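PDB 3MIX: flagellar biosynthesis protein FlhA from Bacillus subtilis, which takes part in the export of flagellar proteins by the type III secretion system, the present chain being the cytosolic domain of this membrane protein. Local coordinates for residues E211-N216 against T242-L247; L227-K232 against D256-T261. All blocks are in the same frame, centred on the assembly; numbering follows the deposited sequence.

Contact 1: residues E211-N216 against T242-L247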
loop_
_atom_site.group_PDB
_atom_site.type_symbol
_atom_site.label_atom_id
_atom_site.label_comp_id
_atom_site.label_asym_id
_atom_site.label_seq_id
_atom_site.Cartn_x
_atom_site.Cartn_y
_atom_site.Cartn_z
ATOM N N GLU A 211 3.355 11.525 -23.910
ATOM C CA GLU A 211 3.916 10.975 -25.131
ATOM C C GLU A 211 5.418 10.893 -25.032
ATOM O O GLU A 211 6.034 10.040 -25.657
ATOM C CB GLU A 211 3.539 11.852 -26.320
ATOM C CG GLU A 211 3.108 11.081 -27.551
ATOM C CD GLU A 211 4.269 10.493 -28.337
ATOM O OE1 GLU A 211 5.347 11.136 -28.396
ATOM O OE2 GLU A 211 4.098 9.386 -28.907
ATOM N N GLU A 212 6.012 11.790 -24.252
ATOM C CA GLU A 212 7.450 11.772 -24.025
ATOM C C GLU A 212 7.825 10.565 -23.168
ATOM O O GLU A 212 8.953 10.069 -23.236
ATOM C CB GLU A 212 7.900 13.044 -23.295
ATOM C CG GLU A 212 9.355 13.422 -23.562
ATOM C CD GLU A 212 9.867 14.538 -22.656
ATOM O OE1 GLU A 212 9.027 15.251 -22.052
ATOM O OE2 GLU A 212 11.108 14.697 -22.545
ATOM N N VAL A 213 6.894 10.127 -22.327
ATOM C CA VAL A 213 7.202 9.086 -21.364
ATOM C C VAL A 213 6.926 7.684 -21.914
ATOM O O VAL A 213 7.703 6.770 -21.679
ATOM C CB VAL A 213 6.448 9.331 -20.027
ATOM C CG1 VAL A 213 6.565 8.117 -19.049
ATOM C CG2 VAL A 213 6.922 10.644 -19.375
ATOM N N THR A 214 5.825 7.525 -22.645
ATOM C CA THR A 214 5.236 6.197 -22.876
ATOM C C THR A 214 4.587 6.160 -24.256
ATOM O O THR A 214 4.109 7.198 -24.724
ATOM C CB THR A 214 4.232 5.818 -21.721
ATOM O OG1 THR A 214 3.877 4.426 -21.789
ATOM C CG2 THR A 214 2.969 6.700 -21.718
ATOM N N PRO A 215 4.651 5.004 -24.963
ATOM C CA PRO A 215 5.284 3.729 -24.600
ATOM C C PRO A 215 6.811 3.691 -24.787
ATOM O O PRO A 215 7.420 2.685 -24.477
ATOM C CB PRO A 215 4.596 2.720 -25.524
ATOM C CG PRO A 215 4.116 3.535 -26.716
ATOM C CD PRO A 215 4.225 5.008 -26.376
ATOM N N ASN A 216 7.424 4.778 -25.243
ATOM C CA ASN A 216 8.888 4.848 -25.302
ATOM C C ASN A 216 9.389 6.136 -24.656
ATOM O O ASN A 216 9.001 7.208 -25.086
ATOM C CB ASN A 216 9.395 4.760 -26.752
ATOM C CG ASN A 216 10.920 4.768 -26.841
ATOM O OD1 ASN A 216 11.547 3.720 -27.022
ATOM N ND2 ASN A 216 11.524 5.942 -26.702
ATOM N N THR A 242 4.057 15.626 -11.547
ATOM C CA THR A 242 5.415 15.561 -11.046
ATOM C C THR A 242 5.996 14.167 -11.270
ATOM O O THR A 242 7.127 14.071 -11.716
ATOM C CB THR A 242 5.515 16.004 -9.575
ATOM O OG1 THR A 242 5.077 17.375 -9.467
ATOM C CG2 THR A 242 6.983 15.862 -9.029
ATOM N N ILE A 243 5.218 13.111 -10.981
ATOM C CA ILE A 243 5.643 11.730 -11.266
ATOM C C ILE A 243 6.098 11.564 -12.721
ATOM O O ILE A 243 7.214 11.113 -12.965
ATOM C CB ILE A 243 4.575 10.652 -10.853
ATOM C CG1 ILE A 243 4.394 10.631 -9.324
ATOM C CG2 ILE A 243 4.931 9.242 -11.409
ATOM C CD1 ILE A 243 3.076 9.935 -8.864
ATOM N N PHE A 244 5.250 11.970 -13.663
ATOM C CA PHE A 244 5.563 11.847 -15.085
ATOM C C PHE A 244 6.696 12.767 -15.598
ATOM O O PHE A 244 7.459 12.358 -16.485
ATOM C CB PHE A 244 4.295 11.971 -15.949
ATOM C CG PHE A 244 3.555 10.654 -16.108
ATOM C CD1 PHE A 244 2.907 10.063 -15.021
ATOM C CD2 PHE A 244 3.547 9.990 -17.332
ATOM C CE1 PHE A 244 2.249 8.866 -15.170
ATOM C CE2 PHE A 244 2.877 8.787 -17.484
ATOM C CZ PHE A 244 2.238 8.219 -16.411
ATOM N N GLU A 245 6.826 13.964 -15.026
ATOM C CA GLU A 245 7.948 14.863 -15.373
ATOM C C GLU A 245 9.273 14.200 -14.947
ATOM O O GLU A 245 10.277 14.247 -15.669
ATOM C CB GLU A 245 7.766 16.293 -14.779
ATOM C CG GLU A 245 6.588 17.055 -15.398
ATOM C CD GLU A 245 6.456 18.540 -14.957
ATOM O OE1 GLU A 245 7.030 18.920 -13.915
ATOM O OE2 GLU A 245 5.762 19.330 -15.661
ATOM N N THR A 246 9.248 13.554 -13.788
ATOM C CA THR A 246 10.428 12.818 -13.306
ATOM C C THR A 246 10.719 11.614 -14.214
ATOM O O THR A 246 11.870 11.388 -14.610
ATOM C CB THR A 246 10.251 12.330 -11.828
ATOM O OG1 THR A 246 9.723 13.397 -11.025
ATOM C CG2 THR A 246 11.573 11.892 -11.257
ATOM N N LEU A 247 9.674 10.885 -14.572
ATOM C CA LEU A 247 9.836 9.771 -15.497
ATOM C C LEU A 247 10.358 10.244 -16.857
ATOM O O LEU A 247 11.163 9.533 -17.460
ATOM C CB LEU A 247 8.541 8.957 -15.665
ATOM C CG LEU A 247 8.028 8.263 -14.392
ATOM C CD1 LEU A 247 6.711 7.492 -14.687
ATOM C CD2 LEU A 247 9.105 7.344 -13.722
#
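Val213 holds CG1 trans to its own backbone N (chi1 171°) and CG2 trans to its carbonyl carbon, which spreads both methyls over helix 240-250, while Phe244, with chi1 at -85°, swings its ring back toward them. The two side chains cross at about a right angle. CG1 of Val213 lies 3.9 Å from CD2 of Phe244 and, on another side, 4.0 Å from CB of Leu247, so that one methyl fills the step between residues three apart on the facing helix. The second branch meets backbone: Val213 CG2 is 3.4 Å from Phe244 O. A branched side chain laid against the next helix but one in this way is a simple case of apolar helix-helix packing, here in the run of helices that separates the two sheet-containing parts of the cytosolic domain. Ile223 of helix 220-232 touches both Val213 and Phe244, and Ile199 and Leu202 of helix 192-205 add further cover to the ring. Thr214 OG1 is hydrogen-bonded to Leu218 O, and a cis peptide bond precedes Pro215. Leu218 in turn packs on Leu247.

Contact 2: residues L227-K232 against D256-T261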
loop_
_atom_site.group_PDB
_atom_site.type_symbol
_atom_site.label_atom_id
_atom_site.label_comp_id
_atom_site.label_asym_id
_atom_site.label_seq_id
_atom_site.Cartn_x
_atom_site.Cartn_y
_atom_site.Cartn_z
ATOM N N LEU A 227 4.455 3.129 -9.862
ATOM C CA LEU A 227 3.275 3.456 -9.078
ATOM C C LEU A 227 3.030 2.468 -7.927
ATOM O O LEU A 227 2.683 2.900 -6.821
ATOM C CB LEU A 227 2.026 3.571 -9.953
ATOM C CG LEU A 227 2.080 4.578 -11.116
ATOM C CD1 LEU A 227 0.725 4.594 -11.820
ATOM C CD2 LEU A 227 2.417 5.983 -10.592
ATOM N N ALA A 228 3.243 1.180 -8.182
ATOM C CA ALA A 228 3.070 0.178 -7.145
ATOM C C ALA A 228 4.112 0.345 -6.048
ATOM O O ALA A 228 3.812 0.170 -4.894
ATOM C CB ALA A 228 3.085 -1.350 -7.732
ATOM N N LYS A 229 5.336 0.659 -6.428
ATOM C CA LYS A 229 6.396 0.870 -5.459
ATOM C C LYS A 229 6.152 2.132 -4.589
ATOM O O LYS A 229 6.427 2.124 -3.394
ATOM C CB LYS A 229 7.750 0.908 -6.175
ATOM C CG LYS A 229 8.882 0.772 -5.184
ATOM C CD LYS A 229 10.056 -0.035 -5.697
ATOM C CE LYS A 229 10.978 -0.348 -4.522
ATOM N NZ LYS A 229 12.356 -0.654 -4.980
ATOM N N LEU A 230 5.613 3.195 -5.192
ATOM C CA LEU A 230 5.149 4.340 -4.425
ATOM C C LEU A 230 4.045 3.949 -3.423
ATOM O O LEU A 230 4.177 4.229 -2.215
ATOM C CB LEU A 230 4.709 5.498 -5.347
ATOM C CG LEU A 230 5.874 6.111 -6.175
ATOM C CD1 LEU A 230 5.356 7.040 -7.279
ATOM C CD2 LEU A 230 6.923 6.864 -5.281
ATOM N N LEU A 231 2.981 3.297 -3.910
ATOM C CA LEU A 231 1.860 2.905 -3.035
ATOM C C LEU A 231 2.304 1.991 -1.920
ATOM O O LEU A 231 1.829 2.113 -0.811
ATOM C CB LEU A 231 0.706 2.255 -3.807
ATOM C CG LEU A 231 0.068 3.282 -4.752
ATOM C CD1 LEU A 231 -0.964 2.642 -5.649
ATOM C CD2 LEU A 231 -0.535 4.513 -3.975
ATOM N N LYS A 232 3.228 1.092 -2.241
ATOM C CA LYS A 232 3.759 0.154 -1.278
ATOM C C LYS A 232 4.275 0.858 -0.026
ATOM O O LYS A 232 4.030 0.402 1.084
ATOM C CB LYS A 232 4.897 -0.634 -1.913
ATOM C CG LYS A 232 5.347 -1.843 -1.119
ATOM C CD LYS A 232 6.022 -2.886 -2.047
ATOM C CE LYS A 232 7.470 -2.463 -2.480
ATOM N NZ LYS A 232 8.046 -3.176 -3.724
ATOM N N ASP A 256 14.921 1.040 -15.220
ATOM C CA ASP A 256 14.881 0.325 -13.948
ATOM C C ASP A 256 13.890 0.975 -12.973
ATOM O O ASP A 256 14.105 2.095 -12.511
ATOM C CB ASP A 256 16.277 0.283 -13.325
ATOM C CG ASP A 256 16.319 -0.533 -12.032
ATOM O OD1 ASP A 256 15.369 -0.466 -11.237
ATOM O OD2 ASP A 256 17.313 -1.245 -11.797
ATOM N N SER A 257 12.831 0.247 -12.639
ATOM C CA SER A 257 11.746 0.803 -11.853
ATOM C C SER A 257 12.152 1.055 -10.416
ATOM O O SER A 257 11.633 1.949 -9.794
ATOM C CB SER A 257 10.499 -0.071 -11.923
ATOM O OG SER A 257 10.655 -1.195 -11.068
ATOM N N ASP A 258 13.081 0.278 -9.881
ATOM C CA ASP A 258 13.648 0.627 -8.574
ATOM C C ASP A 258 14.302 2.028 -8.566
ATOM O O ASP A 258 14.030 2.826 -7.681
ATOM C CB ASP A 258 14.638 -0.454 -8.112
ATOM C CG ASP A 258 13.930 -1.767 -7.729
ATOM O OD1 ASP A 258 12.851 -1.715 -7.087
ATOM O OD2 ASP A 258 14.450 -2.851 -8.079
ATOM N N LEU A 259 15.153 2.316 -9.555
ATOM C CA LEU A 259 15.817 3.627 -9.633
ATOM C C LEU A 259 14.847 4.765 -9.990
ATOM O O LEU A 259 14.925 5.862 -9.414
ATOM C CB LEU A 259 17.001 3.598 -10.609
ATOM C CG LEU A 259 18.241 2.832 -10.113
ATOM C CD1 LEU A 259 19.240 2.658 -11.233
ATOM C CD2 LEU A 259 18.910 3.515 -8.891
ATOM N N LEU A 260 13.928 4.496 -10.920
ATOM C CA LEU A 260 12.941 5.493 -11.283
ATOM C C LEU A 260 12.125 5.913 -10.076
ATOM O O LEU A 260 11.749 7.093 -9.971
ATOM C CB LEU A 260 12.040 5.038 -12.445
ATOM C CG LEU A 260 12.767 4.973 -13.815
ATOM C CD1 LEU A 260 11.874 4.304 -14.867
ATOM C CD2 LEU A 260 13.254 6.335 -14.314
ATOM N N THR A 261 11.877 4.973 -9.151
ATOM C CA THR A 261 11.109 5.333 -7.989
ATOM C C THR A 261 11.877 6.131 -6.939
ATOM O O THR A 261 11.288 7.029 -6.325
ATOM C CB THR A 261 10.052 4.253 -7.451
ATOM O OG1 THR A 261 10.257 3.933 -6.064
ATOM C CG2 THR A 261 9.857 3.077 -8.335
#
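The N-terminal turn of helix 257-267, capped by Asp256, is where Lys229 of helix 220-232 docks, illustrating how a capped helix start can also serve as a docking point. The short helical segments cross at -58°, with their axes 9.7 Å apart at closest approach. Lys229 sends CG trans to its backbone N (chi1 -166°), and a bend at chi2 (143°) carries the chain past Thr261 to Asp258. Its CG lies 3.6 Å from Thr261 OG1, although the torsion of that threonine is less certain because its methyl sits too close to a backbone oxygen. Beyond it, Lys229 NZ donates to Asp258 OD1 in a salt bridge modelled at 2.4 Å, a length too short to be taken literally. The lysine and aspartate side chains meet at about a right angle. A methionine at Lys229 would probably leave the Asp258 carboxylate without its cationic mate in this contact and its end freer to turn. Asp256 OD1 accepts from Leu259 N at 3.3 Å, met from well above the carboxylate plane, and more weakly from Asp258 N. Two acidic groups at this helix start would be expected to interact favourably with its dipole. On the apolar flank, Leu230 touches Ile243 and Thr264, while Leu260 and Thr261 pack on Val226. The contact thus combines two familiar elements, an aspartate N-cap and, from an aspartate in the first turn, a salt bridge between crossing helices.

From the N terminus the chain enters contact 1 at 211-216, contact 2 at 227-232, returns to contact 1 at 242-247 and to contact 2 at 256-261. The segments therefore alternate, and the two closures cross rather than nest. Contact 1 closes a loop of 25 residues that contains the whole of helix 220-232; contact 2 closes one of 23 residues that contains helix 240-250. Each closure thus encloses a helix of the other, linking four helices in succession from 207-213 to 257-267. With centres about 14 Å apart, the contacts also meet directly: Leu247 CD2 packs 3.9 Å from Leu260 CB, and Ile243 reaches Leu227 and Leu230.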